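Thiosulfate reductase (Thermus thermophilus, PDB 2VPZ) probably catalyses reduction of sulfur compounds such as polysulfide or thiosulfate, using molybdenum, molybdopterin guanine dinucleotides and a [4Fe-4S] cluster. Local coordinates at residues A[47-52]-A[71-76]; A[76-81]-A[214-219]; A[501-506]-A[561-566]. All coordinates share one frame; numbering follows the deposited sequence.

Interaction 1. Residues A[47-52]-A[71-76]; sequences CFWRCG and NPKSRG. With SF4 (iron/sulfur cluster), chain G.
The side chain of Lys73 ends over one face of the Trp49 indole, with NZ 3.6 Å from the centroid of the five-membered ring and only 3° off the ring normal. This is a cation-pi contact. A bend at the last torsion (chi4 -90°) sets NZ there, and it also makes a weak hydrogen bond of 2.9 Å to Trp49 O, although the position of NZ is somewhat uncertain. A long, flexible chain suits this place, since its methylenes cross the loop beside Trp49 O before the charge reaches the ring. Trp49 NE1 is hydrogen-bonded to Thr217, and the ring stacks on His215. An alanine in place of this tryptophan would probably leave the Lys73 ammonium without its aromatic face, deprive Thr217 of a donor and open a gap beside His215.

Residues 47-52 belong to the cysteine-rich loop of the molybdopterin oxidoreductase Fe4S4 domain. Cys47 SG binds iron FE3 at 2.3 Å and Cys51 SG binds FE1 at 2.2 Å, while Cys44 and Cys79 complete the set of ligands. A type I turn from Cys47 to Arg50 carries Trp49 N back to Cys47 SG, giving a straight N-H...S bond of 3.5 Å (168°) that should help to stabilise negative charge on the thiolate. Cys51 SG also lies in the plane of the indole, at its edge.

Further along, Ser74 OG donates a short bond of 2.5 Å to Gly52 O, in the carbonyl plane. Glycine suits position 52, where a CB would run into the carboxamide of Asn71.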
loop_
_atom_site.group_PDB
_atom_site.type_symbol
_atom_site.label_atom_id
_atom_site.label_comp_id
_atom_site.label_asym_id
_atom_site.label_seq_id
_atom_site.Cartn_x
_atom_site.Cartn_y
_atom_site.Cartn_z
ATOM N N CYS A 47 -28.925 0.603 -27.151
ATOM C CA CYS A 47 -28.019 0.665 -28.305
ATOM C C CYS A 47 -28.291 -0.589 -29.175
ATOM O O CYS A 47 -29.233 -1.339 -28.899
ATOM C CB CYS A 47 -26.537 0.753 -27.906
ATOM S SG CYS A 47 -25.715 -0.814 -27.327
ATOM N N PHE A 48 -27.481 -0.855 -30.187
ATOM C CA PHE A 48 -27.773 -1.973 -31.048
ATOM C C PHE A 48 -27.292 -3.356 -30.592
ATOM O O PHE A 48 -27.525 -4.344 -31.262
ATOM C CB PHE A 48 -27.296 -1.604 -32.485
ATOM C CG PHE A 48 -27.690 -0.172 -32.927
ATOM C CD1 PHE A 48 -26.778 0.680 -33.571
ATOM C CD2 PHE A 48 -28.974 0.319 -32.632
ATOM C CE1 PHE A 48 -27.160 2.016 -33.907
ATOM C CE2 PHE A 48 -29.359 1.658 -32.969
ATOM C CZ PHE A 48 -28.457 2.500 -33.600
ATOM N N TRP A 49 -26.672 -3.449 -29.418
ATOM C CA TRP A 49 -26.198 -4.757 -28.924
ATOM C C TRP A 49 -27.411 -5.680 -28.637
ATOM O O TRP A 49 -27.296 -6.915 -28.684
ATOM C CB TRP A 49 -25.319 -4.587 -27.692
ATOM C CG TRP A 49 -24.384 -5.770 -27.380
ATOM C CD1 TRP A 49 -24.457 -6.608 -26.301
ATOM C CD2 TRP A 49 -23.191 -6.167 -28.104
ATOM N NE1 TRP A 49 -23.407 -7.488 -26.314
ATOM C CE2 TRP A 49 -22.613 -7.247 -27.401
ATOM C CE3 TRP A 49 -22.557 -5.703 -29.272
ATOM C CZ2 TRP A 49 -21.437 -7.903 -27.837
ATOM C CZ3 TRP A 49 -21.372 -6.359 -29.712
ATOM C CH2 TRP A 49 -20.838 -7.442 -28.988
ATOM N N ARG A 50 -28.543 -5.039 -28.339
ATOM C CA ARG A 50 -29.847 -5.637 -28.038
ATOM C C ARG A 50 -29.837 -6.721 -26.905
ATOM O O ARG A 50 -30.297 -7.845 -27.101
ATOM C CB ARG A 50 -30.496 -6.135 -29.358
ATOM C CG ARG A 50 -30.802 -5.001 -30.437
ATOM C CD ARG A 50 -31.244 -5.505 -31.857
ATOM N NE ARG A 50 -30.262 -5.259 -32.915
ATOM C CZ ARG A 50 -30.301 -4.296 -33.835
ATOM N NH1 ARG A 50 -31.303 -3.429 -33.879
ATOM N NH2 ARG A 50 -29.300 -4.168 -34.729
ATOM N N CYS A 51 -29.318 -6.373 -25.721
ATOM C CA CYS A 51 -29.261 -7.293 -24.566
ATOM C C CYS A 51 -30.686 -7.685 -24.110
ATOM O O CYS A 51 -31.624 -6.873 -24.192
ATOM C CB CYS A 51 -28.485 -6.680 -23.353
ATOM S SG CYS A 51 -26.832 -5.965 -23.692
ATOM N N GLY A 52 -30.830 -8.939 -23.674
ATOM C CA GLY A 52 -32.075 -9.458 -23.148
ATOM C C GLY A 52 -32.168 -8.977 -21.698
ATOM O O GLY A 52 -31.201 -9.115 -20.939
ATOM N N ASN A 71 -30.010 -15.674 -20.954
ATOM C CA ASN A 71 -29.689 -14.789 -22.089
ATOM C C ASN A 71 -28.148 -14.700 -22.296
ATOM O O ASN A 71 -27.426 -14.236 -21.422
ATOM C CB ASN A 71 -30.255 -13.372 -21.903
ATOM C CG ASN A 71 -30.165 -12.521 -23.161
ATOM O OD1 ASN A 71 -30.895 -12.750 -24.131
ATOM N ND2 ASN A 71 -29.226 -11.568 -23.174
ATOM N N PRO A 72 -27.629 -15.182 -23.468
ATOM C CA PRO A 72 -26.181 -15.127 -23.766
ATOM C C PRO A 72 -25.501 -13.731 -23.855
ATOM O O PRO A 72 -24.274 -13.629 -23.912
ATOM C CB PRO A 72 -26.005 -15.914 -25.066
ATOM C CG PRO A 72 -27.297 -16.719 -25.225
ATOM C CD PRO A 72 -28.370 -15.928 -24.494
ATOM N N LYS A 73 -26.300 -12.674 -23.912
ATOM C CA LYS A 73 -25.790 -11.298 -23.994
ATOM C C LYS A 73 -25.623 -10.631 -22.616
ATOM O O LYS A 73 -24.525 -10.234 -22.246
ATOM C CB LYS A 73 -26.674 -10.437 -24.920
ATOM C CG LYS A 73 -26.555 -10.757 -26.411
ATOM C CD LYS A 73 -27.113 -9.635 -27.257
ATOM C CE LYS A 73 -26.741 -9.763 -28.735
ATOM N NZ LYS A 73 -25.449 -9.079 -29.059
ATOM N N SER A 74 -26.694 -10.531 -21.836
ATOM C CA SER A 74 -26.573 -9.923 -20.506
ATOM C C SER A 74 -25.996 -10.857 -19.411
ATOM O O SER A 74 -25.151 -10.429 -18.613
ATOM C CB SER A 74 -27.907 -9.319 -20.037
ATOM O OG SER A 74 -28.999 -10.154 -20.279
ATOM N N ARG A 75 -26.403 -12.133 -19.403
ATOM C CA ARG A 75 -26.014 -13.116 -18.366
ATOM C C ARG A 75 -26.137 -12.572 -16.924
ATOM O O ARG A 75 -25.276 -12.856 -16.085
ATOM C CB ARG A 75 -24.571 -13.591 -18.489
ATOM C CG ARG A 75 -24.089 -14.001 -19.805
ATOM C CD ARG A 75 -22.609 -13.980 -19.654
ATOM N NE ARG A 75 -21.864 -14.349 -20.828
ATOM C CZ ARG A 75 -20.653 -13.885 -21.092
ATOM N NH1 ARG A 75 -20.108 -13.037 -20.239
ATOM N NH2 ARG A 75 -20.017 -14.247 -22.191
ATOM N N GLY A 76 -27.163 -11.784 -16.648
ATOM C CA GLY A 76 -27.354 -11.229 -15.331
ATOM C C GLY A 76 -26.901 -9.795 -15.079
ATOM O O GLY A 76 -27.412 -9.124 -14.160
HETATM FE FE1 SF4 G . -26.981 -3.749 -23.884
HETATM FE FE2 SF4 G . -25.849 -1.551 -22.685
HETATM FE FE3 SF4 G . -26.615 -1.491 -25.324
HETATM FE FE4 SF4 G . -28.530 -1.514 -23.368
HETATM S S1 SF4 G . -26.987 0.156 -23.727
HETATM S S2 SF4 G . -28.521 -2.786 -25.312
HETATM S S3 SF4 G . -27.525 -2.853 -21.806
HETATM S S4 SF4 G . -24.937 -2.809 -24.410
#

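Interaction 2. Residues A[76-81]-A[214-219]; sequences GRLCPR and THNTQL. With MGD (2-amino-5,6-dimercapto-7-methyl-3,7,8a,9-tetrahydro-8-oxa-1,3,9,10-tetraaza-anthracen-4-one guanosine dinucleotide), chain I; SF4 (iron/sulfur cluster), chain G.
Cys79 and Asn216 bring their CA atoms within 5.8 Å where two chain segments turn into helices, Cys79 being the N-cap of helix 80-84 and His215 that of helix 216-227. Cys79 SG binds iron FE2 of the cluster at 2.3 Å and also caps a backbone N of its own helix, so one sulfur serves both metal and helix. Arg81, in the first turn of that helix, has its guanidinium clamped between two cofactors. Cluster sulfur S1 lies over one face, toward the rim, and pterin atom C19 of the dinucleotide lies 3.4 Å above the centre of the opposite face. The bend at chi3 (-51°) turns NE in toward Thr214, whose methyl CG2 sits tightly against the guanidinium edge, 3.0 Å from NE. In the same plane Thr214 O takes a weak bond from Arg81 NH2, and NH1 is held by Thr630. A flat, permanently cationic group fits this slot, and its charge would probably stabilise added electrons on the cluster.

Thr214 N donates an almost straight bond to the pterin, 3.1 Å to N20 (172°). The His215 ring turns one face to the border of the same pterin system, whose N22 lies 3.7 Å above the ring centre. Asn216 ties the other flank, ND2 giving Arg77 O a weak bond of 3.2 Å.

An arginine sandwiched between cubane and pterin joins the Fe4S4 domain to the cofactor-binding part of the protein. This matches the prokaryotic molybdopterin oxidoreductases, in which a basic residue between the two groups probably lies on the electron path.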
loop_
_atom_site.group_PDB
_atom_site.type_symbol
_atom_site.label_atom_id
_atom_site.label_comp_id
_atom_site.label_asym_id
_atom_site.label_seq_id
_atom_site.Cartn_x
_atom_site.Cartn_y
_atom_site.Cartn_z
ATOM N N GLY A 76 -27.163 -11.784 -16.648
ATOM C CA GLY A 76 -27.354 -11.229 -15.331
ATOM C C GLY A 76 -26.901 -9.795 -15.079
ATOM O O GLY A 76 -27.412 -9.124 -14.160
ATOM N N ARG A 77 -25.950 -9.311 -15.877
ATOM C CA ARG A 77 -25.406 -7.944 -15.820
ATOM C C ARG A 77 -26.035 -6.961 -16.854
ATOM O O ARG A 77 -26.789 -7.368 -17.755
ATOM C CB ARG A 77 -23.875 -7.916 -16.006
ATOM C CG ARG A 77 -23.115 -9.199 -15.735
ATOM C CD ARG A 77 -22.805 -9.356 -14.262
ATOM N NE ARG A 77 -23.815 -10.140 -13.559
ATOM C CZ ARG A 77 -23.624 -11.367 -13.097
ATOM N NH1 ARG A 77 -22.452 -11.938 -13.264
ATOM N NH2 ARG A 77 -24.591 -12.026 -12.476
ATOM N N LEU A 78 -25.691 -5.678 -16.717
ATOM C CA LEU A 78 -26.158 -4.573 -17.549
ATOM C C LEU A 78 -25.183 -3.373 -17.439
ATOM O O LEU A 78 -24.644 -3.100 -16.354
ATOM C CB LEU A 78 -27.589 -4.139 -17.119
ATOM C CG LEU A 78 -28.735 -3.982 -18.151
ATOM C CD1 LEU A 78 -28.793 -5.225 -19.082
ATOM C CD2 LEU A 78 -30.097 -3.774 -17.446
ATOM N N CYS A 79 -24.940 -2.673 -18.550
ATOM C CA CYS A 79 -24.076 -1.502 -18.562
ATOM C C CYS A 79 -24.917 -0.293 -18.092
ATOM O O CYS A 79 -26.141 -0.395 -17.978
ATOM C CB CYS A 79 -23.520 -1.228 -19.990
ATOM S SG CYS A 79 -24.655 -0.267 -21.160
ATOM N N PRO A 80 -24.269 0.870 -17.813
ATOM C CA PRO A 80 -24.970 2.093 -17.369
ATOM C C PRO A 80 -26.128 2.567 -18.292
ATOM O O PRO A 80 -27.214 2.954 -17.827
ATOM C CB PRO A 80 -23.849 3.131 -17.217
ATOM C CG PRO A 80 -22.735 2.609 -18.144
ATOM C CD PRO A 80 -22.842 1.114 -18.052
ATOM N N ARG A 81 -25.898 2.542 -19.604
ATOM C CA ARG A 81 -26.893 2.947 -20.604
ATOM C C ARG A 81 -28.147 2.068 -20.564
ATOM O O ARG A 81 -29.264 2.561 -20.790
ATOM C CB ARG A 81 -26.256 2.956 -22.010
ATOM C CG ARG A 81 -25.196 4.057 -22.140
ATOM C CD ARG A 81 -24.259 3.882 -23.348
ATOM N NE ARG A 81 -23.644 2.557 -23.455
ATOM C CZ ARG A 81 -23.856 1.670 -24.426
ATOM N NH1 ARG A 81 -24.681 1.944 -25.419
ATOM N NH2 ARG A 81 -23.247 0.485 -24.379
ATOM N N THR A 214 -18.916 0.586 -24.306
ATOM C CA THR A 214 -19.408 -0.186 -23.210
ATOM C C THR A 214 -20.429 -1.318 -23.474
ATOM O O THR A 214 -21.254 -1.669 -22.600
ATOM C CB THR A 214 -19.831 0.889 -22.119
ATOM O OG1 THR A 214 -19.303 0.553 -20.851
ATOM C CG2 THR A 214 -21.321 1.127 -22.097
ATOM N N HIS A 215 -20.346 -1.885 -24.696
ATOM C CA HIS A 215 -21.158 -3.034 -25.170
ATOM C C HIS A 215 -20.995 -4.085 -24.065
ATOM O O HIS A 215 -19.898 -4.550 -23.749
ATOM C CB HIS A 215 -20.656 -3.569 -26.563
ATOM C CG HIS A 215 -21.271 -2.911 -27.749
ATOM N ND1 HIS A 215 -20.722 -2.930 -29.006
ATOM C CD2 HIS A 215 -22.386 -2.191 -27.852
ATOM C CE1 HIS A 215 -21.475 -2.237 -29.833
ATOM N NE2 HIS A 215 -22.498 -1.776 -29.148
ATOM N N ASN A 216 -22.145 -4.440 -23.512
ATOM C CA ASN A 216 -22.220 -5.373 -22.399
ATOM C C ASN A 216 -21.299 -6.588 -22.355
ATOM O O ASN A 216 -20.280 -6.599 -21.638
ATOM C CB ASN A 216 -23.655 -5.842 -22.171
ATOM C CG ASN A 216 -23.884 -6.409 -20.786
ATOM O OD1 ASN A 216 -22.917 -6.613 -20.049
ATOM N ND2 ASN A 216 -25.150 -6.653 -20.426
ATOM N N THR A 217 -21.645 -7.605 -23.131
ATOM C CA THR A 217 -20.930 -8.884 -23.159
ATOM C C THR A 217 -19.432 -8.806 -23.417
ATOM O O THR A 217 -18.641 -9.567 -22.823
ATOM C CB THR A 217 -21.538 -9.905 -24.190
ATOM O OG1 THR A 217 -22.924 -9.676 -24.362
ATOM C CG2 THR A 217 -21.298 -11.357 -23.714
ATOM N N GLN A 218 -19.019 -7.902 -24.300
ATOM C CA GLN A 218 -17.602 -7.803 -24.581
ATOM C C GLN A 218 -16.849 -7.134 -23.402
ATOM O O GLN A 218 -15.654 -7.330 -23.255
ATOM C CB GLN A 218 -17.308 -7.118 -25.938
ATOM C CG GLN A 218 -17.552 -5.604 -26.049
ATOM C CD GLN A 218 -16.584 -4.852 -27.028
ATOM O OE1 GLN A 218 -16.016 -5.442 -27.968
ATOM N NE2 GLN A 218 -16.428 -3.547 -26.812
ATOM N N LEU A 219 -17.558 -6.373 -22.564
ATOM C CA LEU A 219 -16.921 -5.771 -21.372
ATOM C C LEU A 219 -16.674 -6.977 -20.411
ATOM O O LEU A 219 -15.559 -7.206 -19.930
ATOM C CB LEU A 219 -17.825 -4.724 -20.699
ATOM C CG LEU A 219 -17.197 -3.824 -19.626
ATOM C CD1 LEU A 219 -15.773 -3.413 -20.051
ATOM C CD2 LEU A 219 -18.099 -2.571 -19.376
HETATM P PB MGD I . -12.525 2.908 -32.456
HETATM O O1B MGD I . -12.753 3.991 -33.434
HETATM O O2B MGD I . -11.788 1.724 -32.827
HETATM O O3B MGD I . -14.056 2.690 -32.045
HETATM O O3A MGD I . -16.177 2.244 -30.710
HETATM P PA MGD I . -14.898 1.546 -31.313
HETATM O O1A MGD I . -15.466 0.550 -32.211
HETATM O O2A MGD I . -14.137 0.952 -30.225
HETATM O "O5'" MGD I . -11.823 3.475 -31.187
HETATM C "C5'" MGD I . -11.863 4.791 -30.631
HETATM C "C4'" MGD I . -10.398 4.950 -30.255
HETATM O "O4'" MGD I . -9.775 5.020 -31.527
HETATM C "C3'" MGD I . -9.963 6.248 -29.524
HETATM O "O3'" MGD I . -9.132 5.947 -28.373
HETATM C "C2'" MGD I . -9.110 7.030 -30.555
HETATM O "O2'" MGD I . -7.909 7.461 -29.927
HETATM C "C1'" MGD I . -8.661 5.930 -31.484
HETATM N N9 MGD I . -7.956 6.287 -32.745
HETATM C C8 MGD I . -8.149 7.414 -33.501
HETATM N N7 MGD I . -7.332 7.433 -34.592
HETATM C C5 MGD I . -6.579 6.304 -34.525
HETATM C C6 MGD I . -5.460 5.744 -35.311
HETATM O O6 MGD I . -5.134 6.345 -36.340
HETATM N N1 MGD I . -4.921 4.584 -34.939
HETATM C C2 MGD I . -5.312 3.935 -33.808
HETATM N N2 MGD I . -4.719 2.739 -33.459
HETATM N N3 MGD I . -6.333 4.394 -33.020
HETATM C C4 MGD I . -6.993 5.546 -33.318
HETATM C C10 MGD I . -17.374 2.643 -31.343
HETATM C C11 MGD I . -18.336 1.535 -31.063
HETATM O O11 MGD I . -18.641 1.555 -29.660
HETATM C C12 MGD I . -19.547 1.493 -32.031
HETATM S S12 MGD I . -19.345 1.517 -33.702
HETATM C C13 MGD I . -20.856 1.423 -31.596
HETATM S S13 MGD I . -22.133 1.257 -32.711
HETATM C C14 MGD I . -21.185 1.459 -30.126
HETATM N N15 MGD I . -21.687 2.684 -29.625
HETATM C C16 MGD I . -21.568 3.017 -28.300
HETATM C C17 MGD I . -22.110 4.272 -27.668
HETATM O O17 MGD I . -22.779 5.079 -28.371
HETATM N N18 MGD I . -21.947 4.480 -26.317
HETATM C C19 MGD I . -21.209 3.586 -25.611
HETATM N N19 MGD I . -21.005 3.867 -24.338
HETATM N N20 MGD I . -20.631 2.432 -26.086
HETATM C C21 MGD I . -20.836 2.115 -27.401
HETATM N N22 MGD I . -20.305 1.040 -27.963
HETATM C C23 MGD I . -19.982 0.964 -29.349
HETATM FE FE1 SF4 G . -26.981 -3.749 -23.884
HETATM FE FE2 SF4 G . -25.849 -1.551 -22.685
HETATM FE FE3 SF4 G . -26.615 -1.491 -25.324
HETATM FE FE4 SF4 G . -28.530 -1.514 -23.368
HETATM S S1 SF4 G . -26.987 0.156 -23.727
HETATM S S2 SF4 G . -28.521 -2.786 -25.312
HETATM S S3 SF4 G . -27.525 -2.853 -21.806
HETATM S S4 SF4 G . -24.937 -2.809 -24.410
#

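Interaction 3. Residues A[501-506]-A[561-566]; sequences FIQLRT and MGTLVQ
Ile502 and Leu564 face each other as an antiparallel hydrogen-bonded pair, each using both its backbone N-H and its carbonyl. Leu564 N donates to Ile502 O at 2.6 Å (150°), and Ile502 N donates in return to Leu564 O, whose position is less certain. Ile502 O is also approached by Thr563 CA at 3.2 Å, a CA-H...O contact. Leu504 N adds a third bond of 3.0 Å to Gly562 O, nearly along the C=O axis (174°).

Strand 501-503 is the middle one of a three-stranded antiparallel sheet, with 563-565 on one flank and 493-495 on the other. Phe501 and Gln503, whose pairs with Val565 and Thr563 are non-hydrogen-bonded, therefore turn their backbone bonds to Val495 and Val493.

The polar side chains find partners beyond the sheet. Gln503 NE2 donates to Arg50 O in the cluster loop, Thr563 OG1 bonds to Tyr68 OH, and Gln566 NE2 is taken by Tyr370 O.

Apolar contacts fill in between. On the face with Thr563, Phe501 CD1 meets the threonine methyl CG2 at 3.4 Å, the two side chains crossing at a slant. On the other face, Ile502 and Leu564 lie side by side, CD1 to CD2 at 3.9 Å; two branched aliphatic side chains suit this spot, pointing the same way and packing flank to flank. Gln566 NE2 comes within 3.8 Å of the same Ile502 CD1.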
loop_
_atom_site.group_PDB
_atom_site.type_symbol
_atom_site.label_atom_id
_atom_site.label_comp_id
_atom_site.label_asym_id
_atom_site.label_seq_id
_atom_site.Cartn_x
_atom_site.Cartn_y
_atom_site.Cartn_z
ATOM N N PHE A 501 -29.139 -17.833 -31.052
ATOM C CA PHE A 501 -30.342 -17.678 -30.255
ATOM C C PHE A 501 -31.370 -16.678 -30.792
ATOM O O PHE A 501 -31.074 -15.866 -31.677
ATOM C CB PHE A 501 -30.010 -17.431 -28.751
ATOM C CG PHE A 501 -29.150 -16.188 -28.474
ATOM C CD1 PHE A 501 -29.739 -14.981 -28.061
ATOM C CD2 PHE A 501 -27.753 -16.229 -28.621
ATOM C CE1 PHE A 501 -28.955 -13.823 -27.798
ATOM C CE2 PHE A 501 -26.946 -15.089 -28.365
ATOM C CZ PHE A 501 -27.551 -13.882 -27.953
ATOM N N ILE A 502 -32.583 -16.752 -30.263
ATOM C CA ILE A 502 -33.707 -15.916 -30.662
ATOM C C ILE A 502 -34.286 -15.180 -29.435
ATOM O O ILE A 502 -34.526 -15.801 -28.393
ATOM C CB ILE A 502 -34.814 -16.822 -31.343
ATOM C CG1 ILE A 502 -34.203 -17.612 -32.494
ATOM C CG2 ILE A 502 -36.013 -15.961 -31.813
ATOM C CD1 ILE A 502 -35.101 -18.734 -33.081
ATOM N N GLN A 503 -34.485 -13.867 -29.543
ATOM C CA GLN A 503 -35.049 -13.091 -28.428
ATOM C C GLN A 503 -36.410 -12.470 -28.765
ATOM O O GLN A 503 -36.670 -12.149 -29.921
ATOM C CB GLN A 503 -34.094 -11.979 -27.974
ATOM C CG GLN A 503 -32.604 -12.259 -28.086
ATOM C CD GLN A 503 -31.732 -11.228 -27.371
ATOM O OE1 GLN A 503 -30.910 -11.571 -26.523
ATOM N NE2 GLN A 503 -31.921 -9.954 -27.708
ATOM N N LEU A 504 -37.252 -12.293 -27.748
ATOM C CA LEU A 504 -38.586 -11.693 -27.883
ATOM C C LEU A 504 -38.862 -10.589 -26.830
ATOM O O LEU A 504 -38.614 -10.793 -25.637
ATOM C CB LEU A 504 -39.721 -12.754 -27.787
ATOM C CG LEU A 504 -41.201 -12.438 -28.139
ATOM C CD1 LEU A 504 -42.038 -12.064 -26.897
ATOM C CD2 LEU A 504 -41.265 -11.310 -29.192
ATOM N N ARG A 505 -39.337 -9.426 -27.285
ATOM C CA ARG A 505 -39.710 -8.326 -26.401
ATOM C C ARG A 505 -41.246 -8.167 -26.430
ATOM O O ARG A 505 -41.898 -8.180 -27.498
ATOM C CB ARG A 505 -39.000 -6.984 -26.720
ATOM C CG ARG A 505 -39.606 -6.087 -27.818
ATOM C CD ARG A 505 -39.244 -4.579 -27.654
ATOM N NE ARG A 505 -37.827 -4.323 -27.431
ATOM C CZ ARG A 505 -37.007 -3.651 -28.240
ATOM N NH1 ARG A 505 -37.458 -3.140 -29.370
ATOM N NH2 ARG A 505 -35.716 -3.497 -27.923
ATOM N N THR A 506 -41.801 -8.046 -25.221
ATOM C CA THR A 506 -43.221 -7.922 -24.918
ATOM C C THR A 506 -43.503 -6.564 -24.244
ATOM O O THR A 506 -42.664 -6.055 -23.498
ATOM C CB THR A 506 -43.637 -9.092 -23.953
ATOM O OG1 THR A 506 -43.583 -10.346 -24.641
ATOM C CG2 THR A 506 -45.026 -8.859 -23.355
ATOM N N MET A 561 -39.828 -18.082 -21.644
ATOM C CA MET A 561 -38.330 -18.199 -21.726
ATOM C C MET A 561 -37.672 -17.128 -22.678
ATOM O O MET A 561 -36.897 -17.489 -23.587
ATOM C CB MET A 561 -37.924 -19.622 -22.194
ATOM C CG MET A 561 -39.059 -20.426 -22.855
ATOM S SD MET A 561 -39.024 -20.501 -24.668
ATOM C CE MET A 561 -37.357 -21.183 -24.969
ATOM N N GLY A 562 -38.024 -15.860 -22.437
ATOM C CA GLY A 562 -37.591 -14.694 -23.205
ATOM C C GLY A 562 -36.681 -14.834 -24.414
ATOM O O GLY A 562 -36.863 -14.155 -25.458
ATOM N N THR A 563 -35.700 -15.713 -24.277
ATOM C CA THR A 563 -34.659 -16.095 -25.255
ATOM C C THR A 563 -34.697 -17.612 -25.636
ATOM O O THR A 563 -35.036 -18.432 -24.794
ATOM C CB THR A 563 -33.207 -15.877 -24.706
ATOM O OG1 THR A 563 -33.116 -14.650 -24.024
ATOM C CG2 THR A 563 -32.172 -15.942 -25.857
ATOM N N LEU A 564 -34.335 -17.959 -26.877
ATOM C CA LEU A 564 -34.261 -19.360 -27.323
ATOM C C LEU A 564 -32.869 -19.673 -27.989
ATOM O O LEU A 564 -32.480 -18.982 -28.961
ATOM C CB LEU A 564 -35.463 -19.747 -28.268
ATOM C CG LEU A 564 -35.693 -21.212 -28.767
ATOM C CD1 LEU A 564 -37.169 -21.670 -28.635
ATOM C CD2 LEU A 564 -35.221 -21.367 -30.239
ATOM N N VAL A 565 -32.114 -20.624 -27.411
ATOM C CA VAL A 565 -30.790 -21.104 -27.883
ATOM C C VAL A 565 -30.990 -22.437 -28.647
ATOM O O VAL A 565 -31.721 -23.352 -28.205
ATOM C CB VAL A 565 -29.702 -21.370 -26.722
ATOM C CG1 VAL A 565 -28.272 -21.535 -27.345
ATOM C CG2 VAL A 565 -29.703 -20.216 -25.706
ATOM N N GLN A 566 -30.344 -22.487 -29.812
ATOM C CA GLN A 566 -30.360 -23.580 -30.754
ATOM C C GLN A 566 -28.997 -24.222 -30.959
ATOM O O GLN A 566 -27.967 -23.679 -30.547
ATOM C CB GLN A 566 -30.829 -23.076 -32.113
ATOM C CG GLN A 566 -32.211 -22.539 -32.204
ATOM C CD GLN A 566 -32.589 -22.399 -33.647
ATOM O OE1 GLN A 566 -31.680 -22.435 -34.489
ATOM N NE2 GLN A 566 -33.872 -22.257 -33.960
#

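How the interactions relate
Interactions 1 and 2 are two sides of one buried cofactor site. They share Gly76, both touch the cluster, and between them supply three of its four cysteines. Thr217 OG1 of interaction 2 also bonds to Lys73 O of interaction 1, locking the two together. Their chemistry is that of thiolates, cations and aromatic faces. Interaction 3 is also largely buried but lies farther from the chain centre, and its Val565 reaches the surface; it is ordinary sheet pairing by backbone bonds and aliphatic contacts. It nevertheless backs interaction 1 directly, through a side-chain bond from 501-503 to the cluster loop and Phe501 against Pro72, whereas interaction 2 stays about 7 Å from it at the nearest atoms.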